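Long-range contacts in Abbfa_003403 (Acinetobacter baumannii, PDB 4ZXH), which probably assembles a peptide product as a four-domain nonribosomal peptide synthetase with condensation, adenylation, peptidyl carrier and thioesterase domains: residues Gln84-Arg89 with Glu179-Ala184; Asp310-Gln315 with Glu450-Glu455; His1216-Ala1221 with Ala1231-Phe1236. All blocks are in the same frame, centred on the assembly; numbering follows the deposited sequence.

Overall arrangement
From the N terminus, contact 1 comes first: it joins strand 81-87 to helix 179-187 and closes a loop of 89 intervening residues. Contact 2 follows within the same condensation domain, bringing the start of helix 313-329 against the loop after helix 428-447, with 134 residues between its segments. The chain then runs on through the adenylation and carrier domains to the thioesterase domain, where contact 3 spans just nine residues and joins two successive helices. The three closures lie in series, neither nesting nor crossing. Their centres are far apart: about 51 Å from contact 1 to contact 2, and about 69 Å from contact 2 to contact 3.

Contact 1. Residues Gln84-Arg89 with Glu179-Ala184; sequences QLIWDR and EFVQYA
The side chains of Gln84 and Ile86 meet Phe180, Val181 and Ala184 between strand 84-87 and helix 179-184, whose axes run nearly antiparallel at 154° and come within 10.9 Å. All five touching residues are buried. The carboxamide of Gln84, carried on an extended chain, comes to the edge of the Phe180 ring, with OE1 near the ring plane and 3.6 Å from Phe180 CE2. The amide and ring planes stand 79° apart, so the two groups do not stack. The Gln84 carboxamide has its polar partners elsewhere: OE1 accepts from Gln23 NE2 and NE2 donates to Ala18 O, which together fix its rotation. Strand 81-87 is the central member of the three-stranded antiparallel sheet 13-18, 81-87 and 73-78 of the condensation domain, and the helix packs against this sheet, with Phe180 also touching Val73. Beside the amide, Ile86 CD1 reaches 4.1 Å from Val181 CG2 and meets the Phe180 ring obliquely. Phe180 CG sits between its own N and carbonyl carbon (chi1 68°), while Val181 CG2 lies over one ring face, near the rim. The packing is looser toward Ala184: Gln84 NE2, still beside the ring, lies 4.2 Å from Ala184 CB, and on its outer side, facing away from the strand, the helix carries the exposed Gln182.

Contact 2. Residues Asp310-Gln315 with Glu450-Glu455; sequences DQTLRQ and ERKIVE
The two backbones run in roughly opposed directions, 134° apart end to end, and meet in a single antiparallel bridge at the non-hydrogen-bonded pair Thr312 and Lys452, whose CA atoms are 4.1 Å apart. A hydrogen bond flanks the pair at each end. Ile453 N gives a nearly straight one to Gln311 O (3.1 Å, 171°), approaching almost along the C=O axis, and Leu313 N donates to Arg451 O, also at 3.1 Å but more bent. The buried side chains of Leu313 and Ile453 cross obliquely, CD2 of Leu313 3.8 Å from CG1 of Ile453. The bridge falls exactly where helix 313-329 of the condensation domain begins: Thr312 is its N-cap and forms a capping box with Gln315, Thr312 OG1 accepting from Gln315 N while Thr312 N donates back to Gln315 OE1. Thr312 OG1 stands between its own N and carbonyl carbon (chi1 73°), the setting that brings it to Gln315 N. Two salt bridges grip the outer ends. Lys452 is extended and lies alongside Asp310, pointing the same way, so that its NZ meets the syn lone pair of Asp310 OD1 at 3.0 Å. Arg314 bends at chi3 and Glu450 at chi2, which lays guanidinium and carboxylate nearly coplanar. Glu450 OE2 thereby takes Arg314 NE through its syn lone pair, 2.4 Å away, and a weak bond from Arg314 NH2 at 2.8 Å. The other guanidinium nitrogen, NH1, makes a weak bond to Asp250 O. Within segment 450-455, Lys452 N donates to Glu455 OE1, while Val454 O accepts from Arg802 NH1 and so ties this loop to the adenylation part of the chain.

Contact 3. Residues His1216-Ala1221 with Ala1231-Phe1236; sequences HVLKEA and ADPSDF
Phe1236 projects from helix 1233-1236 toward helix 1216-1221, its CG anti to the backbone N (chi1 -178°), and its ring is met by two side chains in different ways. The Leu1218 side chain and the ring run antiparallel past one another, with Leu1218 CB over one face near the rim and CD1 3.9 Å from Phe1236 CD1. Val1217 instead crosses the phenylalanine side chain at about a right angle and touches the ring tip obliquely, Val1217 CG1 standing 3.5 Å from Phe1236 CZ. The second branch of Leu1218 turns to the backbone just before helix 1233-1251, where CD2 packs 3.9 Å from Asp1232 O and beside Pro1233. Apolar packing carries the contact, while the carboxylates of Asp1232 and Asp1235 serve the start of their own helix and Ala1231 O accepts from Lys1222 NZ. Asp1232 is the N-cap of helix 1233-1251 and pairs with Asp1235 in a capping box: Asp1235 N donates to Asp1232 OD1 at 2.7 Å, and Asp1232 N returns a bond to Asp1235 OD2. Asp1232 OD1 is gripped a second time by Ser1234 OG, which approaches from above the carboxylate plane. In the alpha/beta-hydrolase thioesterase domain, these helices belong to the insertion between neighbouring parallel strands 1157-1163 and 1262-1267, consistent with a lid region, and helix 1179-1191 joins them, Leu1183 and Ala1187 touching Val1217 while Phe1186 meets the Phe1236 ring.

Contact 1. Residues Gln84-Arg89 with Glu179-Ala184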
loop_
_atom_site.group_PDB
_atom_site.type_symbol
_atom_site.label_atom_id
_atom_site.label_comp_id
_atom_site.label_asym_id
_atom_site.label_seq_id
_atom_site.Cartn_x
_atom_site.Cartn_y
_atom_site.Cartn_z
ATOM N N GLN A 84 21.827 5.708 25.610
ATOM C CA GLN A 84 21.082 5.825 26.871
ATOM C C GLN A 84 21.848 6.742 27.797
ATOM O O GLN A 84 23.031 6.509 28.070
ATOM C CB GLN A 84 20.918 4.476 27.572
ATOM C CG GLN A 84 19.918 3.553 26.972
ATOM C CD GLN A 84 19.810 2.257 27.745
ATOM O OE1 GLN A 84 18.754 1.933 28.274
ATOM N NE2 GLN A 84 20.903 1.500 27.801
ATOM N N LEU A 85 21.193 7.774 28.302
ATOM C CA LEU A 85 21.827 8.619 29.304
ATOM C C LEU A 85 21.191 8.375 30.682
ATOM O O LEU A 85 19.962 8.366 30.814
ATOM C CB LEU A 85 21.701 10.089 28.920
ATOM C CG LEU A 85 22.102 10.566 27.523
ATOM C CD1 LEU A 85 22.016 12.083 27.453
ATOM C CD2 LEU A 85 23.497 10.079 27.122
ATOM N N ILE A 86 22.022 8.165 31.700
ATOM C CA ILE A 86 21.537 8.176 33.078
ATOM C C ILE A 86 21.693 9.571 33.682
ATOM O O ILE A 86 22.801 10.014 33.957
ATOM C CB ILE A 86 22.273 7.156 33.967
ATOM C CG1 ILE A 86 21.958 5.718 33.534
ATOM C CG2 ILE A 86 21.846 7.333 35.406
ATOM C CD1 ILE A 86 22.888 4.685 34.131
ATOM N N TRP A 87 20.577 10.270 33.861
ATOM C CA TRP A 87 20.572 11.585 34.491
ATOM C C TRP A 87 20.692 11.457 36.005
ATOM O O TRP A 87 20.155 10.524 36.582
ATOM C CB TRP A 87 19.291 12.335 34.136
ATOM C CG TRP A 87 19.169 12.628 32.692
ATOM C CD1 TRP A 87 18.620 11.828 31.735
ATOM C CD2 TRP A 87 19.615 13.809 32.021
ATOM N NE1 TRP A 87 18.694 12.443 30.505
ATOM C CE2 TRP A 87 19.305 13.659 30.657
ATOM C CE3 TRP A 87 20.244 14.983 32.443
ATOM C CZ2 TRP A 87 19.598 14.637 29.714
ATOM C CZ3 TRP A 87 20.541 15.949 31.503
ATOM C CH2 TRP A 87 20.217 15.771 30.153
ATOM N N ASP A 88 21.380 12.389 36.654
ATOM C CA ASP A 88 21.508 12.330 38.110
ATOM C C ASP A 88 20.144 12.479 38.781
ATOM O O ASP A 88 19.927 11.992 39.892
ATOM C CB ASP A 88 22.469 13.409 38.625
ATOM C CG ASP A 88 21.954 14.821 38.392
ATOM O OD1 ASP A 88 21.088 15.022 37.506
ATOM O OD2 ASP A 88 22.431 15.742 39.092
ATOM N N ARG A 89 19.226 13.157 38.097
ATOM C CA ARG A 89 17.879 13.350 38.619
ATOM C C ARG A 89 16.903 13.760 37.526
ATOM O O ARG A 89 17.277 14.387 36.548
ATOM C CB ARG A 89 17.884 14.393 39.730
ATOM C CG ARG A 89 18.133 15.782 39.230
ATOM C CD ARG A 89 18.165 16.764 40.373
ATOM N NE ARG A 89 19.252 16.523 41.329
ATOM C CZ ARG A 89 20.460 17.090 41.265
ATOM N NH1 ARG A 89 20.759 17.919 40.263
ATOM N NH2 ARG A 89 21.382 16.817 42.193
ATOM N N GLU A 179 22.087 -3.013 36.004
ATOM C CA GLU A 179 22.677 -4.051 35.162
ATOM C C GLU A 179 22.383 -3.866 33.657
ATOM O O GLU A 179 23.206 -4.223 32.825
ATOM C CB GLU A 179 22.196 -5.431 35.619
ATOM C CG GLU A 179 22.742 -6.592 34.777
ATOM C CD GLU A 179 24.210 -6.914 35.058
ATOM O OE1 GLU A 179 24.743 -6.477 36.115
ATOM O OE2 GLU A 179 24.828 -7.609 34.211
ATOM N N PHE A 180 21.221 -3.310 33.310
ATOM C CA PHE A 180 20.829 -3.134 31.899
ATOM C C PHE A 180 21.916 -2.465 31.061
ATOM O O PHE A 180 22.085 -2.743 29.881
ATOM C CB PHE A 180 19.533 -2.307 31.789
ATOM C CG PHE A 180 19.695 -0.862 32.207
ATOM C CD1 PHE A 180 19.795 -0.514 33.562
ATOM C CD2 PHE A 180 19.760 0.151 31.251
ATOM C CE1 PHE A 180 19.944 0.820 33.949
ATOM C CE2 PHE A 180 19.910 1.483 31.630
ATOM C CZ PHE A 180 20.001 1.821 32.983
ATOM N N VAL A 181 22.641 -1.567 31.693
ATOM C CA VAL A 181 23.715 -0.851 31.051
ATOM C C VAL A 181 24.895 -1.762 30.720
ATOM O O VAL A 181 25.418 -1.711 29.607
ATOM C CB VAL A 181 24.157 0.322 31.944
ATOM C CG1 VAL A 181 25.651 0.562 31.847
ATOM C CG2 VAL A 181 23.360 1.573 31.560
ATOM N N GLN A 182 25.314 -2.595 31.669
ATOM C CA GLN A 182 26.411 -3.515 31.408
ATOM C C GLN A 182 26.023 -4.447 30.262
ATOM O O GLN A 182 26.796 -4.652 29.330
ATOM C CB GLN A 182 26.778 -4.314 32.659
ATOM C CG GLN A 182 28.120 -5.028 32.537
ATOM C CD GLN A 182 28.567 -5.690 33.834
ATOM O OE1 GLN A 182 27.889 -5.599 34.862
ATOM N NE2 GLN A 182 29.725 -6.349 33.792
ATOM N N TYR A 183 24.807 -4.980 30.327
ATOM C CA TYR A 183 24.270 -5.828 29.273
ATOM C C TYR A 183 24.375 -5.169 27.897
ATOM O O TYR A 183 24.924 -5.754 26.960
ATOM C CB TYR A 183 22.815 -6.174 29.571
ATOM C CG TYR A 183 22.171 -7.112 28.572
ATOM C CD1 TYR A 183 22.326 -8.491 28.688
ATOM C CD2 TYR A 183 21.390 -6.626 27.521
ATOM C CE1 TYR A 183 21.739 -9.365 27.781
ATOM C CE2 TYR A 183 20.792 -7.493 26.608
ATOM C CZ TYR A 183 20.975 -8.870 26.749
ATOM O OH TYR A 183 20.394 -9.758 25.864
ATOM N N ALA A 184 23.853 -3.951 27.778
ATOM C CA ALA A 184 23.877 -3.232 26.508
ATOM C C ALA A 184 25.309 -2.958 26.044
ATOM O O ALA A 184 25.637 -3.150 24.872
ATOM C CB ALA A 184 23.102 -1.934 26.616
#

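Contact 2. Residues Asp310-Gln315 with Glu450-Glu455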
loop_
_atom_site.group_PDB
_atom_site.type_symbol
_atom_site.label_atom_id
_atom_site.label_comp_id
_atom_site.label_asym_id
_atom_site.label_seq_id
_atom_site.Cartn_x
_atom_site.Cartn_y
_atom_site.Cartn_z
ATOM N N ASP A 310 -3.044 -31.939 5.181
ATOM C CA ASP A 310 -3.190 -33.383 5.236
ATOM C C ASP A 310 -2.814 -33.908 6.620
ATOM O O ASP A 310 -3.249 -34.980 7.020
ATOM C CB ASP A 310 -2.328 -34.024 4.142
ATOM C CG ASP A 310 -2.637 -35.492 3.927
ATOM O OD1 ASP A 310 -3.733 -35.945 4.319
ATOM O OD2 ASP A 310 -1.776 -36.195 3.355
ATOM N N GLN A 311 -2.014 -33.143 7.356
ATOM C CA GLN A 311 -1.629 -33.499 8.725
ATOM C C GLN A 311 -2.836 -33.580 9.663
ATOM O O GLN A 311 -3.790 -32.820 9.525
ATOM C CB GLN A 311 -0.625 -32.477 9.286
ATOM C CG GLN A 311 0.717 -32.404 8.559
ATOM C CD GLN A 311 1.558 -33.655 8.748
ATOM O OE1 GLN A 311 1.659 -34.189 9.854
ATOM N NE2 GLN A 311 2.157 -34.137 7.660
ATOM N N THR A 312 -2.800 -34.491 10.626
ATOM C CA THR A 312 -3.803 -34.471 11.684
ATOM C C THR A 312 -3.460 -33.346 12.653
ATOM O O THR A 312 -2.349 -32.824 12.618
ATOM C CB THR A 312 -3.874 -35.809 12.437
ATOM O OG1 THR A 312 -2.726 -35.953 13.282
ATOM C CG2 THR A 312 -3.934 -36.967 11.457
ATOM N N LEU A 313 -4.394 -32.959 13.517
ATOM C CA LEU A 313 -4.087 -31.917 14.496
ATOM C C LEU A 313 -3.014 -32.381 15.465
ATOM O O LEU A 313 -2.228 -31.573 15.945
ATOM C CB LEU A 313 -5.320 -31.508 15.290
ATOM C CG LEU A 313 -6.547 -31.042 14.523
ATOM C CD1 LEU A 313 -7.645 -30.677 15.516
ATOM C CD2 LEU A 313 -6.192 -29.873 13.621
ATOM N N ARG A 314 -3.005 -33.676 15.777
ATOM C CA ARG A 314 -1.965 -34.221 16.639
ATOM C C ARG A 314 -0.627 -34.009 15.958
ATOM O O ARG A 314 0.261 -33.342 16.490
ATOM C CB ARG A 314 -2.187 -35.709 16.926
ATOM C CG ARG A 314 -1.030 -36.368 17.679
ATOM C CD ARG A 314 -1.268 -37.853 17.915
ATOM N NE ARG A 314 -2.547 -38.114 18.577
ATOM C CZ ARG A 314 -2.702 -38.312 19.885
ATOM N NH1 ARG A 314 -1.657 -38.278 20.705
ATOM N NH2 ARG A 314 -3.913 -38.542 20.379
ATOM N N GLN A 315 -0.506 -34.568 14.765
ATOM C CA GLN A 315 0.719 -34.470 14.001
ATOM C C GLN A 315 1.178 -33.021 13.851
ATOM O O GLN A 315 2.320 -32.691 14.161
ATOM C CB GLN A 315 0.525 -35.121 12.633
ATOM C CG GLN A 315 0.299 -36.624 12.708
ATOM C CD GLN A 315 0.038 -37.236 11.348
ATOM O OE1 GLN A 315 -0.522 -36.588 10.459
ATOM N NE2 GLN A 315 0.454 -38.488 11.172
ATOM N N GLU A 450 -7.707 -36.476 16.217
ATOM C CA GLU A 450 -7.079 -37.159 15.092
ATOM C C GLU A 450 -7.584 -36.678 13.750
ATOM O O GLU A 450 -7.141 -37.163 12.712
ATOM C CB GLU A 450 -7.290 -38.670 15.193
ATOM C CG GLU A 450 -6.623 -39.314 16.407
ATOM C CD GLU A 450 -5.145 -38.970 16.530
ATOM O OE1 GLU A 450 -4.459 -38.828 15.490
ATOM O OE2 GLU A 450 -4.667 -38.841 17.677
ATOM N N ARG A 451 -8.513 -35.729 13.769
ATOM C CA ARG A 451 -9.093 -35.223 12.534
ATOM C C ARG A 451 -8.038 -34.459 11.726
ATOM O O ARG A 451 -7.169 -33.804 12.303
ATOM C CB ARG A 451 -10.307 -34.342 12.845
ATOM C CG ARG A 451 -11.146 -33.949 11.631
ATOM C CD ARG A 451 -12.478 -33.339 12.058
ATOM N NE ARG A 451 -13.508 -34.341 12.343
ATOM C CZ ARG A 451 -14.609 -34.096 13.050
ATOM N NH1 ARG A 451 -14.810 -32.899 13.585
ATOM N NH2 ARG A 451 -15.498 -35.053 13.248
ATOM N N LYS A 452 -8.110 -34.577 10.397
ATOM C CA LYS A 452 -7.196 -33.892 9.477
ATOM C C LYS A 452 -7.576 -32.426 9.301
ATOM O O LYS A 452 -8.754 -32.087 9.220
ATOM C CB LYS A 452 -7.173 -34.586 8.106
ATOM C CG LYS A 452 -6.385 -35.885 8.058
ATOM C CD LYS A 452 -6.344 -36.459 6.650
ATOM C CE LYS A 452 -5.398 -37.663 6.565
ATOM N NZ LYS A 452 -5.362 -38.261 5.189
ATOM N N ILE A 453 -6.569 -31.564 9.237
ATOM C CA ILE A 453 -6.773 -30.127 9.153
ATOM C C ILE A 453 -7.736 -29.724 8.027
ATOM O O ILE A 453 -8.534 -28.802 8.192
ATOM C CB ILE A 453 -5.418 -29.400 8.985
ATOM C CG1 ILE A 453 -4.562 -29.613 10.235
ATOM C CG2 ILE A 453 -5.614 -27.907 8.720
ATOM C CD1 ILE A 453 -3.308 -28.801 10.284
ATOM N N VAL A 454 -7.684 -30.420 6.898
ATOM C CA VAL A 454 -8.660 -30.189 5.829
ATOM C C VAL A 454 -10.087 -30.604 6.249
ATOM O O VAL A 454 -11.038 -29.841 6.045
ATOM C CB VAL A 454 -8.256 -30.932 4.524
ATOM C CG1 VAL A 454 -7.799 -32.366 4.816
ATOM C CG2 VAL A 454 -9.396 -30.926 3.527
ATOM N N GLU A 455 -10.222 -31.790 6.853
ATOM C CA GLU A 455 -11.516 -32.331 7.304
ATOM C C GLU A 455 -12.186 -31.477 8.380
ATOM O O GLU A 455 -13.349 -31.690 8.728
ATOM C CB GLU A 455 -11.349 -33.751 7.861
ATOM C CG GLU A 455 -10.906 -34.830 6.884
ATOM C CD GLU A 455 -10.527 -36.136 7.597
ATOM O OE1 GLU A 455 -10.413 -36.142 8.847
ATOM O OE2 GLU A 455 -10.357 -37.164 6.904
#

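Contact 3. Residues His1216-Ala1221 with Ala1231-Phe1236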
loop_
_atom_site.group_PDB
_atom_site.type_symbol
_atom_site.label_atom_id
_atom_site.label_comp_id
_atom_site.label_asym_id
_atom_site.label_seq_id
_atom_site.Cartn_x
_atom_site.Cartn_y
_atom_site.Cartn_z
ATOM N N HIS A 1216 15.312 28.331 -22.960
ATOM C CA HIS A 1216 15.654 27.302 -23.928
ATOM C C HIS A 1216 16.756 26.394 -23.387
ATOM O O HIS A 1216 16.635 25.170 -23.426
ATOM C CB HIS A 1216 16.087 27.892 -25.257
ATOM C CG HIS A 1216 16.442 26.847 -26.265
ATOM N ND1 HIS A 1216 15.503 25.999 -26.812
ATOM C CD2 HIS A 1216 17.636 26.473 -26.786
ATOM C CE1 HIS A 1216 16.100 25.164 -27.645
ATOM N NE2 HIS A 1216 17.394 25.428 -27.647
ATOM N N VAL A 1217 17.819 26.992 -22.865
ATOM C CA VAL A 1217 18.927 26.209 -22.332
ATOM C C VAL A 1217 18.484 25.385 -21.121
ATOM O O VAL A 1217 18.871 24.223 -20.980
ATOM C CB VAL A 1217 20.131 27.114 -21.963
ATOM C CG1 VAL A 1217 21.240 26.311 -21.368
ATOM C CG2 VAL A 1217 20.633 27.857 -23.196
ATOM N N LEU A 1218 17.649 25.957 -20.261
ATOM C CA LEU A 1218 17.179 25.203 -19.105
ATOM C C LEU A 1218 16.424 23.973 -19.569
ATOM O O LEU A 1218 16.706 22.867 -19.138
ATOM C CB LEU A 1218 16.287 26.057 -18.207
ATOM C CG LEU A 1218 15.674 25.327 -17.003
ATOM C CD1 LEU A 1218 16.758 24.682 -16.158
ATOM C CD2 LEU A 1218 14.851 26.272 -16.164
ATOM N N LYS A 1219 15.471 24.193 -20.465
ATOM C CA LYS A 1219 14.596 23.146 -20.976
ATOM C C LYS A 1219 15.423 22.032 -21.620
ATOM O O LYS A 1219 15.204 20.846 -21.348
ATOM C CB LYS A 1219 13.592 23.749 -21.975
ATOM C CG LYS A 1219 12.443 22.848 -22.358
ATOM C CD LYS A 1219 11.470 23.535 -23.322
ATOM N N GLU A 1220 16.398 22.423 -22.442
ATOM C CA GLU A 1220 17.246 21.460 -23.121
ATOM C C GLU A 1220 18.080 20.657 -22.129
ATOM O O GLU A 1220 18.143 19.423 -22.228
ATOM C CB GLU A 1220 18.152 22.155 -24.141
ATOM C CG GLU A 1220 17.443 22.529 -25.459
ATOM C CD GLU A 1220 16.741 21.343 -26.117
ATOM O OE1 GLU A 1220 17.304 20.223 -26.136
ATOM O OE2 GLU A 1220 15.607 21.530 -26.600
ATOM N N ALA A 1221 18.711 21.354 -21.180
ATOM C CA ALA A 1221 19.520 20.709 -20.142
ATOM C C ALA A 1221 18.721 19.656 -19.373
ATOM O O ALA A 1221 19.209 18.551 -19.116
ATOM C CB ALA A 1221 20.061 21.729 -19.197
ATOM N N ALA A 1231 14.002 21.952 -11.257
ATOM C CA ALA A 1231 14.821 23.171 -11.220
ATOM C C ALA A 1231 14.064 24.313 -11.884
ATOM O O ALA A 1231 13.490 24.145 -12.960
ATOM C CB ALA A 1231 16.178 22.957 -11.916
ATOM N N ASP A 1232 14.059 25.480 -11.260
ATOM C CA ASP A 1232 13.296 26.598 -11.817
ATOM C C ASP A 1232 14.255 27.592 -12.495
ATOM O O ASP A 1232 15.482 27.403 -12.456
ATOM C CB ASP A 1232 12.428 27.252 -10.722
ATOM C CG ASP A 1232 13.234 27.796 -9.546
ATOM O OD1 ASP A 1232 14.371 28.268 -9.755
ATOM O OD2 ASP A 1232 12.720 27.753 -8.400
ATOM N N PRO A 1233 13.712 28.628 -13.161
ATOM C CA PRO A 1233 14.634 29.569 -13.809
ATOM C C PRO A 1233 15.602 30.266 -12.857
ATOM O O PRO A 1233 16.719 30.572 -13.268
ATOM C CB PRO A 1233 13.692 30.588 -14.450
ATOM C CG PRO A 1233 12.465 29.813 -14.732
ATOM C CD PRO A 1233 12.317 28.869 -13.571
ATOM N N SER A 1234 15.198 30.515 -11.616
ATOM C CA SER A 1234 16.076 31.219 -10.697
ATOM C C SER A 1234 17.255 30.316 -10.330
ATOM O O SER A 1234 18.399 30.769 -10.270
ATOM C CB SER A 1234 15.319 31.669 -9.454
ATOM O OG SER A 1234 15.248 30.619 -8.526
ATOM N N ASP A 1235 16.969 29.038 -10.100
ATOM C CA ASP A 1235 18.009 28.034 -9.878
ATOM C C ASP A 1235 19.019 28.095 -11.024
ATOM O O ASP A 1235 20.238 28.060 -10.814
ATOM C CB ASP A 1235 17.408 26.613 -9.776
ATOM C CG ASP A 1235 16.600 26.381 -8.487
ATOM O OD1 ASP A 1235 16.939 26.984 -7.440
ATOM O OD2 ASP A 1235 15.622 25.586 -8.523
ATOM N N PHE A 1236 18.509 28.189 -12.245
ATOM C CA PHE A 1236 19.388 28.207 -13.405
ATOM C C PHE A 1236 20.279 29.471 -13.387
ATOM O O PHE A 1236 21.456 29.400 -13.726
ATOM C CB PHE A 1236 18.565 28.098 -14.695
ATOM C CG PHE A 1236 19.393 28.068 -15.954
ATOM C CD1 PHE A 1236 19.972 26.883 -16.395
ATOM C CD2 PHE A 1236 19.578 29.226 -16.707
ATOM C CE1 PHE A 1236 20.738 26.853 -17.561
ATOM C CE2 PHE A 1236 20.334 29.211 -17.876
ATOM C CZ PHE A 1236 20.920 28.018 -18.299
#